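Local coordinates for ferrichrome ABC transporter substrate-binding protein (Staphylococcus pseudintermedius, PDB 5FLY), which probably binds ferrichrome-type iron siderophores outside the cell membrane and hands them to an ABC transporter, as a class III solute-binding protein, at residues 112-117 with 135-140; 184-189 with 274-279; 116-121 with 128-133; 150-155 with 216-221. All coordinates share one frame; numbering follows the deposited sequence.

Contact 1: 112-117 with 135-140; sequences NYLEQQ and ADWEKQ
Tyr113 OH receives the indole N-H of Trp137 in the shortest polar bond between 112-117 and 135-140, with NE1 2.8 Å from OH and the N-H pointing at the oxygen at 162°. The hydroxyl lies almost in the indole plane, at the edge of the five-membered ring. Behind the hydroxyl the phenol ring follows at a steep tilt, its plane 77° from that of the pyrrole ring, and Tyr113 CE2 reaches 4.1 Å from Trp137 CE2. Leu114 fills the next place along the indole, its CD2 4.0 Å from Trp137 CD1, while its CD1 lies beside the carboxylate of Glu138. Helix 127-152 is the long helix that spans the two lobes, as in class III solute-binding proteins; helix 113-124 begins here and packs against it nearly antiparallel. A capping box starts the shorter helix: Asn112 OD1 takes Glu115 N at 2.9 Å, and Asn112 N returns a bond to Glu115 OE1 at 3.0 Å. Tyr113 CG sits between its own N and carbonyl carbon (chi1 77°), which sends the ring across to Trp137, where Ala185 of helix 179-185 and Leu265 of helix 262-278 also touch both aromatic side chains.

Contact 2: 184-189 with 274-279; sequences QAFGLQ and KQLLAL
Leu276 meets Phe186 and Leu188 through a single methyl group, CD1. That methyl lies 4.3 Å from Phe186 CD2, approaching the phenyl ring obliquely, and equally 4.3 Å from Leu188 CD1. With CG beside the backbone N and anti to the carbonyl carbon (chi1 -72°), Leu276 extends from the last turns of helix 262-278 toward the chain that leaves helix 179-185. There Gly187, with positive phi (69°), turns the backbone between the two apolar residues, and both side chains still head for the same leucine. The next shell comes from several parts of the fold. Leu182 of helix 179-185 touches both Leu188 and Leu276, Ile148 of helix 127-152 lies against Phe186, and Phe250 of strand 249-253 packs on Leu276. Two successive backbone carbonyls of the turn are bonded to the long helix 127-152: Phe186 O accepts from Ser145 OG and Gly187 O from Lys149 NZ. Beyond them, Gln189 makes backbone hydrogen bonds with Thr156 and Val158 beside the start of strand 158-164. Between the segments themselves the meeting is wholly apolar and buried, made of a few carbon-carbon approaches of methyl and ring, so its hold is dispersive and non-directional.

Contact 3: 116-121 with 128-133; sequences QQEAMG and DEVKKW
Helices 113-124 and 127-152 lie close here, their local axes 8.9 Å apart and running at 153° to each other, with the CA atoms of Gly121 and Val130 only 6.1 Å apart. Val130 is the side chain at the middle of this approach, and its two methyls do different work. CG2, beside the backbone N, rests against the opposite main chain, 3.6 Å from Gln117 O and 3.7 Å from Gly121 CA, a glycine that brings no side chain between the helices. CG1, anti to the backbone N, sits 3.9 Å from Glu118 CG and 4.0 Å from Gln117 CG. The aliphatic part of Gln117 then continues to Trp133, its CG 3.8 Å from CZ3 at an oblique approach to the indole, with the amide plane 65° from the ring plane. A bend at chi2 (59°) separates this aliphatic stem from the amide, whose NE2 donates to Gly38 O, so the buried NE2 finds its acceptor outside the pair. Glu118 gives its CG to Val130 while its OE2 forms a salt bridge with Lys134. Pro262 of helix 262-278 touches both Gln117 and Trp133. The pair forms a helical hairpin; its second arm, 127-152, is the long helix that links the two lobes, as in class III solute-binding proteins.

Contact 4: 150-155 with 216-221; sequences AHLGDD and GDVIIT
Leu152 and Val218 make the apolar half of this contact, where the end of helix 127-152, the long helix that spans the lobes of this class III solute-binding protein, meets the beginning of strand 218-223 in the mixed sheet of the second lobe. Leu152 CD1 lies 4.4 Å from Val218 CG2, a light touch between methyls, and Leu276 of helix 262-278 packs on both residues and makes the closer-knit side. Val218 is also fixed by its backbone, which bonds with Thr159 of the adjacent strand 158-164 and with Ser157 just before it. Leu152 is the last helical residue, and Gly153, with positive phi (121°) and an extended psi (141°), swings the chain out of the helix toward Asp154 and Asp155. The other part is loose and faces solvent. Asp155 and Asp217 are both exposed, and the carboxylate of Asp155 points off from the strand, leaving its backbone to do the approaching. Asp217 has CG anti to the carbonyl carbon (chi1 -63°), which holds its carboxylate toward the 150-155 segment, while its backbone N donates to Ser157 OG. Asp217 OD2, already hydrogen-bonded to a residue adjoining the segments, stands 3.7 Å from the main-chain Asp155 O.

Of the segments in contact, those on helix 113-124 come first in the chain, which turns at once into helix 127-152. Contact 3 closes this short hairpin loop; contact 1 starts from the same stretch, sharing Gln116 and Gln117, and closes a wider loop around it. Leu114 CD2 joins them by touching Trp133 CH2. Farther on, contacts 4 and 2 cross: 150-155, then 184-189, then 216-221 and finally 274-279 alternate. Contact 4 brings the long helix's end to a strand of the second lobe, and contact 2 brings the C-terminal helix 262-278 to the exit of helix 179-185. His151 NE2 and Leu279 O, 2.7 Å apart, probably hydrogen-bond between these two, while Ala185 links contact 2 to contact 1.

Contact 1: 112-117 with 135-140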
loop_
_atom_site.group_PDB
_atom_site.type_symbol
_atom_site.label_atom_id
_atom_site.label_comp_id
_atom_site.label_asym_id
_atom_site.label_seq_id
_atom_site.Cartn_x
_atom_site.Cartn_y
_atom_site.Cartn_z
ATOM N N ASN A 112 -6.328 7.539 3.884
ATOM C CA ASN A 112 -6.569 6.102 3.787
ATOM C C ASN A 112 -6.572 5.756 2.304
ATOM O O ASN A 112 -6.529 6.642 1.452
ATOM C CB ASN A 112 -7.859 5.660 4.507
ATOM C CG ASN A 112 -9.144 6.102 3.807
ATOM O OD1 ASN A 112 -9.290 6.021 2.591
ATOM N ND2 ASN A 112 -10.105 6.553 4.604
ATOM N N TYR A 113 -6.587 4.468 1.994
ATOM C CA TYR A 113 -6.303 4.018 0.639
ATOM C C TYR A 113 -7.349 4.450 -0.383
ATOM O O TYR A 113 -7.026 4.625 -1.550
ATOM C CB TYR A 113 -6.126 2.497 0.637
ATOM C CG TYR A 113 -7.378 1.659 0.714
ATOM C CD1 TYR A 113 -8.149 1.595 1.869
ATOM C CD2 TYR A 113 -7.735 0.865 -0.356
ATOM C CE1 TYR A 113 -9.291 0.805 1.920
ATOM C CE2 TYR A 113 -8.852 0.076 -0.316
ATOM C CZ TYR A 113 -9.622 0.035 0.825
ATOM O OH TYR A 113 -10.736 -0.783 0.820
ATOM N N LEU A 114 -8.590 4.637 0.056
ATOM C CA LEU A 114 -9.643 5.114 -0.841
ATOM C C LEU A 114 -9.537 6.630 -1.058
ATOM O O LEU A 114 -9.609 7.106 -2.194
ATOM C CB LEU A 114 -11.028 4.741 -0.290
ATOM C CG LEU A 114 -11.286 3.233 -0.153
ATOM C CD1 LEU A 114 -12.656 2.938 0.444
ATOM C CD2 LEU A 114 -11.161 2.524 -1.476
ATOM N N GLU A 115 -9.350 7.377 0.027
ATOM C CA GLU A 115 -9.070 8.820 -0.041
ATOM C C GLU A 115 -7.852 9.098 -0.922
ATOM O O GLU A 115 -7.781 10.089 -1.627
ATOM C CB GLU A 115 -8.823 9.379 1.369
ATOM C CG GLU A 115 -10.028 9.253 2.302
ATOM C CD GLU A 115 -9.713 9.647 3.743
ATOM O OE1 GLU A 115 -8.521 9.639 4.143
ATOM O OE2 GLU A 115 -10.672 9.976 4.480
ATOM N N GLN A 116 -6.872 8.212 -0.849
ATOM C CA GLN A 116 -5.666 8.356 -1.654
ATOM C C GLN A 116 -5.994 8.316 -3.157
ATOM O O GLN A 116 -5.531 9.144 -3.928
ATOM C CB GLN A 116 -4.677 7.252 -1.272
ATOM C CG GLN A 116 -3.363 7.229 -2.032
ATOM C CD GLN A 116 -2.509 6.078 -1.577
ATOM O OE1 GLN A 116 -1.928 6.125 -0.493
ATOM N NE2 GLN A 116 -2.473 5.007 -2.367
ATOM N N GLN A 117 -6.825 7.369 -3.566
ATOM C CA GLN A 117 -7.130 7.228 -4.978
ATOM C C GLN A 117 -8.024 8.394 -5.401
ATOM O O GLN A 117 -7.921 8.907 -6.519
ATOM C CB GLN A 117 -7.777 5.874 -5.258
ATOM C CG GLN A 117 -8.039 5.601 -6.741
ATOM C CD GLN A 117 -6.792 5.625 -7.628
ATOM O OE1 GLN A 117 -5.672 5.706 -7.145
ATOM N NE2 GLN A 117 -7.001 5.560 -8.939
ATOM N N ALA A 135 -17.078 2.440 -6.142
ATOM C CA ALA A 135 -18.358 1.763 -5.966
ATOM C C ALA A 135 -18.244 0.286 -6.318
ATOM O O ALA A 135 -18.785 -0.556 -5.611
ATOM C CB ALA A 135 -19.421 2.417 -6.807
ATOM N N ASP A 136 -17.524 -0.019 -7.393
ATOM C CA ASP A 136 -17.325 -1.406 -7.803
ATOM C C ASP A 136 -16.517 -2.168 -6.759
ATOM O O ASP A 136 -16.832 -3.314 -6.411
ATOM C CB ASP A 136 -16.609 -1.493 -9.151
ATOM C CG ASP A 136 -17.436 -0.955 -10.309
ATOM O OD1 ASP A 136 -18.673 -0.864 -10.184
ATOM O OD2 ASP A 136 -16.839 -0.628 -11.358
ATOM N N TRP A 137 -15.466 -1.525 -6.263
ATOM C CA TRP A 137 -14.607 -2.127 -5.243
ATOM C C TRP A 137 -15.382 -2.432 -3.956
ATOM O O TRP A 137 -15.237 -3.499 -3.350
ATOM C CB TRP A 137 -13.424 -1.186 -4.958
ATOM C CG TRP A 137 -12.600 -1.566 -3.773
ATOM C CD1 TRP A 137 -12.637 -1.016 -2.521
ATOM C CD2 TRP A 137 -11.593 -2.574 -3.741
ATOM N NE1 TRP A 137 -11.714 -1.635 -1.714
ATOM C CE2 TRP A 137 -11.069 -2.601 -2.436
ATOM C CE3 TRP A 137 -11.099 -3.470 -4.685
ATOM C CZ2 TRP A 137 -10.056 -3.485 -2.060
ATOM C CZ3 TRP A 137 -10.095 -4.350 -4.310
ATOM C CH2 TRP A 137 -9.589 -4.349 -3.014
ATOM N N GLU A 138 -16.233 -1.502 -3.538
ATOM C CA GLU A 138 -16.965 -1.673 -2.290
ATOM C C GLU A 138 -17.994 -2.789 -2.404
ATOM O O GLU A 138 -18.173 -3.575 -1.474
ATOM C CB GLU A 138 -17.621 -0.349 -1.889
ATOM C CG GLU A 138 -16.595 0.643 -1.381
ATOM C CD GLU A 138 -17.173 1.990 -1.043
ATOM O OE1 GLU A 138 -18.188 2.391 -1.658
ATOM O OE2 GLU A 138 -16.592 2.651 -0.154
ATOM N N LYS A 139 -18.651 -2.871 -3.556
ATOM C CA LYS A 139 -19.652 -3.907 -3.795
ATOM C C LYS A 139 -19.002 -5.299 -3.853
ATOM O O LYS A 139 -19.514 -6.259 -3.276
ATOM C CB LYS A 139 -20.409 -3.595 -5.085
ATOM C CG LYS A 139 -21.538 -4.554 -5.407
ATOM C CD LYS A 139 -22.270 -4.161 -6.695
ATOM C CE LYS A 139 -23.090 -2.889 -6.528
ATOM N NZ LYS A 139 -24.141 -3.013 -5.461
ATOM N N GLN A 140 -17.856 -5.402 -4.522
ATOM C CA GLN A 140 -17.155 -6.678 -4.630
ATOM C C GLN A 140 -16.652 -7.141 -3.265
ATOM O O GLN A 140 -16.857 -8.307 -2.875
ATOM C CB GLN A 140 -15.984 -6.553 -5.611
ATOM C CG GLN A 140 -15.090 -7.783 -5.672
ATOM C CD GLN A 140 -15.804 -8.970 -6.258
ATOM O OE1 GLN A 140 -16.304 -8.904 -7.382
ATOM N NE2 GLN A 140 -15.883 -10.058 -5.500
#

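Contact 2: 184-189 with 274-279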
loop_
_atom_site.group_PDB
_atom_site.type_symbol
_atom_site.label_atom_id
_atom_site.label_comp_id
_atom_site.label_asym_id
_atom_site.label_seq_id
_atom_site.Cartn_x
_atom_site.Cartn_y
_atom_site.Cartn_z
ATOM N N GLN A 184 -9.975 -3.260 6.260
ATOM C CA GLN A 184 -10.974 -2.288 5.826
ATOM C C GLN A 184 -11.971 -2.910 4.853
ATOM O O GLN A 184 -13.177 -2.914 5.126
ATOM C CB GLN A 184 -10.307 -1.062 5.195
ATOM C CG GLN A 184 -9.342 -0.358 6.145
ATOM C CD GLN A 184 -8.737 0.895 5.557
ATOM O OE1 GLN A 184 -9.455 1.804 5.114
ATOM N NE2 GLN A 184 -7.401 0.944 5.509
ATOM N N ALA A 185 -11.489 -3.419 3.725
ATOM C CA ALA A 185 -12.386 -3.959 2.695
ATOM C C ALA A 185 -13.125 -5.221 3.175
ATOM O O ALA A 185 -14.336 -5.341 2.957
ATOM C CB ALA A 185 -11.618 -4.257 1.415
ATOM N N PHE A 186 -12.408 -6.160 3.800
ATOM C CA PHE A 186 -13.025 -7.405 4.278
ATOM C C PHE A 186 -13.541 -7.276 5.717
ATOM O O PHE A 186 -14.307 -8.129 6.182
ATOM C CB PHE A 186 -12.051 -8.596 4.241
ATOM C CG PHE A 186 -11.639 -9.062 2.861
ATOM C CD1 PHE A 186 -12.293 -8.647 1.715
ATOM C CD2 PHE A 186 -10.562 -9.945 2.731
ATOM C CE1 PHE A 186 -11.870 -9.107 0.455
ATOM C CE2 PHE A 186 -10.152 -10.408 1.479
ATOM C CZ PHE A 186 -10.803 -9.982 0.348
ATOM N N GLY A 187 -13.094 -6.250 6.443
ATOM C CA GLY A 187 -13.616 -5.976 7.777
ATOM C C GLY A 187 -13.247 -6.992 8.839
ATOM O O GLY A 187 -13.977 -7.185 9.819
ATOM N N LEU A 188 -12.110 -7.649 8.655
ATOM C CA LEU A 188 -11.603 -8.588 9.649
ATOM C C LEU A 188 -10.988 -7.831 10.828
ATOM O O LEU A 188 -10.525 -6.705 10.683
ATOM C CB LEU A 188 -10.576 -9.527 9.021
ATOM C CG LEU A 188 -11.152 -10.397 7.905
ATOM C CD1 LEU A 188 -10.051 -11.066 7.131
ATOM C CD2 LEU A 188 -12.090 -11.457 8.497
ATOM N N GLN A 189 -10.974 -8.459 11.995
ATOM C CA GLN A 189 -10.539 -7.784 13.203
ATOM C C GLN A 189 -9.032 -7.758 13.339
ATOM O O GLN A 189 -8.326 -8.644 12.860
ATOM C CB GLN A 189 -11.131 -8.455 14.442
ATOM C CG GLN A 189 -12.639 -8.664 14.392
ATOM C CD GLN A 189 -13.398 -7.431 13.954
ATOM O OE1 GLN A 189 -14.081 -7.438 12.923
ATOM N NE2 GLN A 189 -13.297 -6.364 14.740
ATOM N N LYS A 274 -8.813 -16.196 -1.959
ATOM C CA LYS A 274 -8.546 -17.592 -2.308
ATOM C C LYS A 274 -7.903 -18.331 -1.139
ATOM O O LYS A 274 -8.328 -19.433 -0.771
ATOM C CB LYS A 274 -7.646 -17.689 -3.544
ATOM C CG LYS A 274 -7.191 -19.119 -3.862
ATOM C CD LYS A 274 -6.623 -19.239 -5.273
ATOM C CE LYS A 274 -5.316 -18.495 -5.430
ATOM N NZ LYS A 274 -4.238 -19.084 -4.594
ATOM N N GLN A 275 -6.878 -17.731 -0.554
ATOM C CA GLN A 275 -6.136 -18.417 0.486
ATOM C C GLN A 275 -6.960 -18.499 1.781
ATOM O O GLN A 275 -6.900 -19.499 2.483
ATOM C CB GLN A 275 -4.779 -17.737 0.727
ATOM C CG GLN A 275 -3.827 -17.874 -0.460
ATOM C CD GLN A 275 -2.358 -17.801 -0.072
ATOM O OE1 GLN A 275 -1.872 -18.611 0.712
ATOM N NE2 GLN A 275 -1.640 -16.831 -0.635
ATOM N N LEU A 276 -7.765 -17.476 2.068
ATOM C CA LEU A 276 -8.600 -17.503 3.264
ATOM C C LEU A 276 -9.694 -18.567 3.150
ATOM O O LEU A 276 -9.977 -19.273 4.116
ATOM C CB LEU A 276 -9.213 -16.119 3.533
ATOM C CG LEU A 276 -8.220 -15.073 4.035
ATOM C CD1 LEU A 276 -8.779 -13.670 3.933
ATOM C CD2 LEU A 276 -7.837 -15.367 5.475
ATOM N N LEU A 277 -10.303 -18.676 1.972
ATOM C CA LEU A 277 -11.384 -19.642 1.786
ATOM C C LEU A 277 -10.849 -21.077 1.706
ATOM O O LEU A 277 -11.604 -22.029 1.922
ATOM C CB LEU A 277 -12.192 -19.304 0.539
ATOM C CG LEU A 277 -13.090 -18.070 0.594
ATOM C CD1 LEU A 277 -13.819 -17.907 -0.710
ATOM C CD2 LEU A 277 -14.072 -18.126 1.760
ATOM N N ALA A 278 -9.556 -21.222 1.418
ATOM C CA ALA A 278 -8.915 -22.543 1.316
ATOM C C ALA A 278 -8.506 -23.096 2.679
ATOM O O ALA A 278 -8.188 -24.289 2.815
ATOM C CB ALA A 278 -7.707 -22.460 0.406
ATOM N N LEU A 279 -8.510 -22.229 3.684
ATOM C CA LEU A 279 -8.169 -22.632 5.045
ATOM C C LEU A 279 -9.143 -23.697 5.553
ATOM O O LEU A 279 -10.324 -23.681 5.200
ATOM C CB LEU A 279 -8.168 -21.424 5.997
ATOM C CG LEU A 279 -7.090 -20.354 5.780
ATOM C CD1 LEU A 279 -7.251 -19.250 6.809
ATOM C CD2 LEU A 279 -5.709 -20.959 5.859
#

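Contact 3: 116-121 with 128-133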
loop_
_atom_site.group_PDB
_atom_site.type_symbol
_atom_site.label_atom_id
_atom_site.label_comp_id
_atom_site.label_asym_id
_atom_site.label_seq_id
_atom_site.Cartn_x
_atom_site.Cartn_y
_atom_site.Cartn_z
ATOM N N GLN A 116 -6.872 8.212 -0.849
ATOM C CA GLN A 116 -5.666 8.356 -1.654
ATOM C C GLN A 116 -5.994 8.316 -3.157
ATOM O O GLN A 116 -5.531 9.144 -3.928
ATOM C CB GLN A 116 -4.677 7.252 -1.272
ATOM C CG GLN A 116 -3.363 7.229 -2.032
ATOM C CD GLN A 116 -2.509 6.078 -1.577
ATOM O OE1 GLN A 116 -1.928 6.125 -0.493
ATOM N NE2 GLN A 116 -2.473 5.007 -2.367
ATOM N N GLN A 117 -6.825 7.369 -3.566
ATOM C CA GLN A 117 -7.130 7.228 -4.978
ATOM C C GLN A 117 -8.024 8.394 -5.401
ATOM O O GLN A 117 -7.921 8.907 -6.519
ATOM C CB GLN A 117 -7.777 5.874 -5.258
ATOM C CG GLN A 117 -8.039 5.601 -6.741
ATOM C CD GLN A 117 -6.792 5.625 -7.628
ATOM O OE1 GLN A 117 -5.672 5.706 -7.145
ATOM N NE2 GLN A 117 -7.001 5.560 -8.939
ATOM N N GLU A 118 -8.866 8.850 -4.484
ATOM C CA GLU A 118 -9.661 10.050 -4.755
ATOM C C GLU A 118 -8.769 11.268 -4.988
ATOM O O GLU A 118 -9.061 12.098 -5.849
ATOM C CB GLU A 118 -10.642 10.307 -3.620
ATOM C CG GLU A 118 -11.709 9.224 -3.564
ATOM C CD GLU A 118 -12.640 9.313 -2.367
ATOM O OE1 GLU A 118 -12.229 9.848 -1.310
ATOM O OE2 GLU A 118 -13.790 8.837 -2.499
ATOM N N ALA A 119 -7.677 11.373 -4.240
ATOM C CA ALA A 119 -6.704 12.435 -4.476
ATOM C C ALA A 119 -6.064 12.311 -5.867
ATOM O O ALA A 119 -5.849 13.312 -6.543
ATOM C CB ALA A 119 -5.628 12.419 -3.415
ATOM N N MET A 120 -5.765 11.085 -6.300
ATOM C CA MET A 120 -5.206 10.884 -7.629
ATOM C C MET A 120 -6.202 11.331 -8.680
ATOM O O MET A 120 -5.823 11.994 -9.639
ATOM C CB MET A 120 -4.810 9.418 -7.857
ATOM C CG MET A 120 -3.802 8.887 -6.823
ATOM S SD MET A 120 -2.248 9.770 -6.704
ATOM C CE MET A 120 -2.580 10.818 -5.271
ATOM N N GLY A 121 -7.475 11.007 -8.479
ATOM C CA GLY A 121 -8.528 11.514 -9.348
ATOM C C GLY A 121 -8.586 13.035 -9.410
ATOM O O GLY A 121 -8.808 13.633 -10.475
ATOM N N ASP A 128 -14.799 11.328 -11.559
ATOM C CA ASP A 128 -15.889 10.426 -11.954
ATOM C C ASP A 128 -15.392 8.982 -12.058
ATOM O O ASP A 128 -16.042 8.062 -11.561
ATOM C CB ASP A 128 -16.510 10.848 -13.294
ATOM C CG ASP A 128 -17.361 12.103 -13.191
ATOM O OD1 ASP A 128 -17.773 12.474 -12.072
ATOM O OD2 ASP A 128 -17.616 12.722 -14.253
ATOM N N GLU A 129 -14.247 8.785 -12.702
ATOM C CA GLU A 129 -13.687 7.443 -12.855
ATOM C C GLU A 129 -13.422 6.793 -11.489
ATOM O O GLU A 129 -13.697 5.608 -11.275
ATOM C CB GLU A 129 -12.394 7.501 -13.687
ATOM C CG GLU A 129 -12.612 7.780 -15.194
ATOM C CD GLU A 129 -12.831 9.260 -15.568
ATOM O OE1 GLU A 129 -13.100 10.113 -14.698
ATOM O OE2 GLU A 129 -12.746 9.571 -16.785
ATOM N N VAL A 130 -12.899 7.572 -10.553
ATOM C CA VAL A 130 -12.580 7.019 -9.243
ATOM C C VAL A 130 -13.871 6.637 -8.514
ATOM O O VAL A 130 -13.941 5.591 -7.885
ATOM C CB VAL A 130 -11.763 8.007 -8.404
ATOM C CG1 VAL A 130 -11.536 7.438 -7.003
ATOM C CG2 VAL A 130 -10.430 8.296 -9.096
ATOM N N LYS A 131 -14.898 7.477 -8.620
ATOM C CA LYS A 131 -16.197 7.180 -8.029
ATOM C C LYS A 131 -16.734 5.825 -8.478
ATOM O O LYS A 131 -17.244 5.057 -7.647
ATOM C CB LYS A 131 -17.207 8.284 -8.381
ATOM C CG LYS A 131 -17.054 9.560 -7.562
ATOM C CD LYS A 131 -18.209 10.542 -7.826
ATOM C CE LYS A 131 -19.549 10.039 -7.254
ATOM N NZ LYS A 131 -19.553 9.898 -5.742
ATOM N N LYS A 132 -16.632 5.538 -9.787
ATOM C CA LYS A 132 -17.083 4.267 -10.365
ATOM C C LYS A 132 -16.222 3.106 -9.849
ATOM O O LYS A 132 -16.744 2.089 -9.396
ATOM C CB LYS A 132 -17.050 4.316 -11.898
ATOM C CG LYS A 132 -17.359 2.981 -12.581
ATOM C CD LYS A 132 -17.250 3.060 -14.107
ATOM C CE LYS A 132 -17.530 1.697 -14.734
ATOM N NZ LYS A 132 -17.634 1.770 -16.225
ATOM N N TRP A 133 -14.906 3.276 -9.901
ATOM C CA TRP A 133 -13.990 2.282 -9.362
ATOM C C TRP A 133 -14.279 1.989 -7.888
ATOM O O TRP A 133 -14.344 0.835 -7.463
ATOM C CB TRP A 133 -12.546 2.756 -9.510
ATOM C CG TRP A 133 -11.622 1.891 -8.738
ATOM C CD1 TRP A 133 -11.147 0.680 -9.122
ATOM C CD2 TRP A 133 -11.084 2.144 -7.429
ATOM N NE1 TRP A 133 -10.348 0.153 -8.134
ATOM C CE2 TRP A 133 -10.289 1.035 -7.089
ATOM C CE3 TRP A 133 -11.192 3.202 -6.521
ATOM C CZ2 TRP A 133 -9.601 0.952 -5.875
ATOM C CZ3 TRP A 133 -10.513 3.115 -5.311
ATOM C CH2 TRP A 133 -9.724 1.998 -5.004
#

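Contact 4: 150-155 with 216-221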
loop_
_atom_site.group_PDB
_atom_site.type_symbol
_atom_site.label_atom_id
_atom_site.label_comp_id
_atom_site.label_asym_id
_atom_site.label_seq_id
_atom_site.Cartn_x
_atom_site.Cartn_y
_atom_site.Cartn_z
ATOM N N ALA A 150 -18.313 -16.137 6.668
ATOM C CA ALA A 150 -19.155 -17.329 6.742
ATOM C C ALA A 150 -18.286 -18.581 6.876
ATOM O O ALA A 150 -18.672 -19.552 7.532
ATOM C CB ALA A 150 -20.039 -17.430 5.509
ATOM N N HIS A 151 -17.110 -18.546 6.253
ATOM C CA HIS A 151 -16.211 -19.694 6.255
ATOM C C HIS A 151 -15.404 -19.783 7.546
ATOM O O HIS A 151 -15.269 -20.860 8.140
ATOM C CB HIS A 151 -15.263 -19.625 5.056
ATOM C CG HIS A 151 -14.293 -20.761 5.001
ATOM N ND1 HIS A 151 -14.698 -22.077 4.908
ATOM C CD2 HIS A 151 -12.940 -20.783 5.049
ATOM C CE1 HIS A 151 -13.632 -22.859 4.899
ATOM N NE2 HIS A 151 -12.554 -22.098 4.980
ATOM N N LEU A 152 -14.882 -18.647 7.996
ATOM C CA LEU A 152 -13.950 -18.638 9.123
ATOM C C LEU A 152 -14.559 -18.204 10.463
ATOM O O LEU A 152 -14.033 -18.558 11.533
ATOM C CB LEU A 152 -12.763 -17.724 8.788
ATOM C CG LEU A 152 -11.870 -18.149 7.618
ATOM C CD1 LEU A 152 -10.803 -17.081 7.365
ATOM C CD2 LEU A 152 -11.212 -19.515 7.865
ATOM N N GLY A 153 -15.651 -17.445 10.411
ATOM C CA GLY A 153 -16.261 -16.878 11.605
ATOM C C GLY A 153 -16.320 -15.358 11.553
ATOM O O GLY A 153 -15.388 -14.706 11.078
ATOM N N ASP A 154 -17.418 -14.788 12.044
ATOM C CA ASP A 154 -17.631 -13.343 11.969
ATOM C C ASP A 154 -16.607 -12.504 12.731
ATOM O O ASP A 154 -16.358 -11.359 12.356
ATOM C CB ASP A 154 -19.026 -12.988 12.486
ATOM C CG ASP A 154 -20.127 -13.565 11.630
ATOM O OD1 ASP A 154 -19.921 -13.722 10.404
ATOM O OD2 ASP A 154 -21.205 -13.862 12.184
ATOM N N ASP A 155 -16.028 -13.063 13.794
ATOM C CA ASP A 155 -15.131 -12.305 14.670
ATOM C C ASP A 155 -13.661 -12.596 14.386
ATOM O O ASP A 155 -12.778 -12.203 15.152
ATOM C CB ASP A 155 -15.453 -12.606 16.134
ATOM C CG ASP A 155 -16.884 -12.225 16.506
ATOM O OD1 ASP A 155 -17.486 -11.381 15.803
ATOM O OD2 ASP A 155 -17.406 -12.767 17.505
ATOM N N GLY A 216 -3.138 -13.207 15.989
ATOM C CA GLY A 216 -4.586 -13.340 15.940
ATOM C C GLY A 216 -5.031 -14.712 15.464
ATOM O O GLY A 216 -4.254 -15.668 15.498
ATOM N N ASP A 217 -6.284 -14.805 15.019
ATOM C CA ASP A 217 -6.874 -16.076 14.604
ATOM C C ASP A 217 -6.236 -16.614 13.329
ATOM O O ASP A 217 -6.162 -17.835 13.115
ATOM C CB ASP A 217 -8.380 -15.914 14.399
ATOM C CG ASP A 217 -9.096 -15.535 15.677
ATOM O OD1 ASP A 217 -8.694 -16.034 16.749
ATOM O OD2 ASP A 217 -10.040 -14.724 15.608
ATOM N N VAL A 218 -5.784 -15.684 12.493
ATOM C CA VAL A 218 -5.151 -15.974 11.211
ATOM C C VAL A 218 -3.847 -15.185 11.181
ATOM O O VAL A 218 -3.823 -14.014 11.575
ATOM C CB VAL A 218 -6.038 -15.577 10.014
ATOM C CG1 VAL A 218 -5.294 -15.773 8.700
ATOM C CG2 VAL A 218 -7.353 -16.359 10.021
ATOM N N ILE A 219 -2.765 -15.826 10.738
ATOM C CA ILE A 219 -1.478 -15.150 10.632
ATOM C C ILE A 219 -0.926 -15.243 9.225
ATOM O O ILE A 219 -0.693 -16.321 8.698
ATOM C CB ILE A 219 -0.437 -15.719 11.602
ATOM C CG1 ILE A 219 -0.969 -15.701 13.034
ATOM C CG2 ILE A 219 0.891 -14.920 11.474
ATOM C CD1 ILE A 219 -0.076 -16.436 14.004
ATOM N N ILE A 220 -0.695 -14.078 8.647
ATOM C CA ILE A 220 -0.201 -13.975 7.296
ATOM C C ILE A 220 1.194 -13.403 7.355
ATOM O O ILE A 220 1.407 -12.365 7.978
ATOM C CB ILE A 220 -1.107 -13.107 6.431
ATOM C CG1 ILE A 220 -2.510 -13.733 6.357
ATOM C CG2 ILE A 220 -0.488 -12.918 5.041
ATOM C CD1 ILE A 220 -3.558 -12.809 5.765
ATOM N N THR A 221 2.137 -14.107 6.722
ATOM C CA THR A 221 3.527 -13.666 6.631
ATOM C C THR A 221 3.877 -13.245 5.205
ATOM O O THR A 221 3.849 -14.048 4.273
ATOM C CB THR A 221 4.492 -14.761 7.096
ATOM O OG1 THR A 221 4.223 -15.047 8.469
ATOM C CG2 THR A 221 5.965 -14.318 6.941
#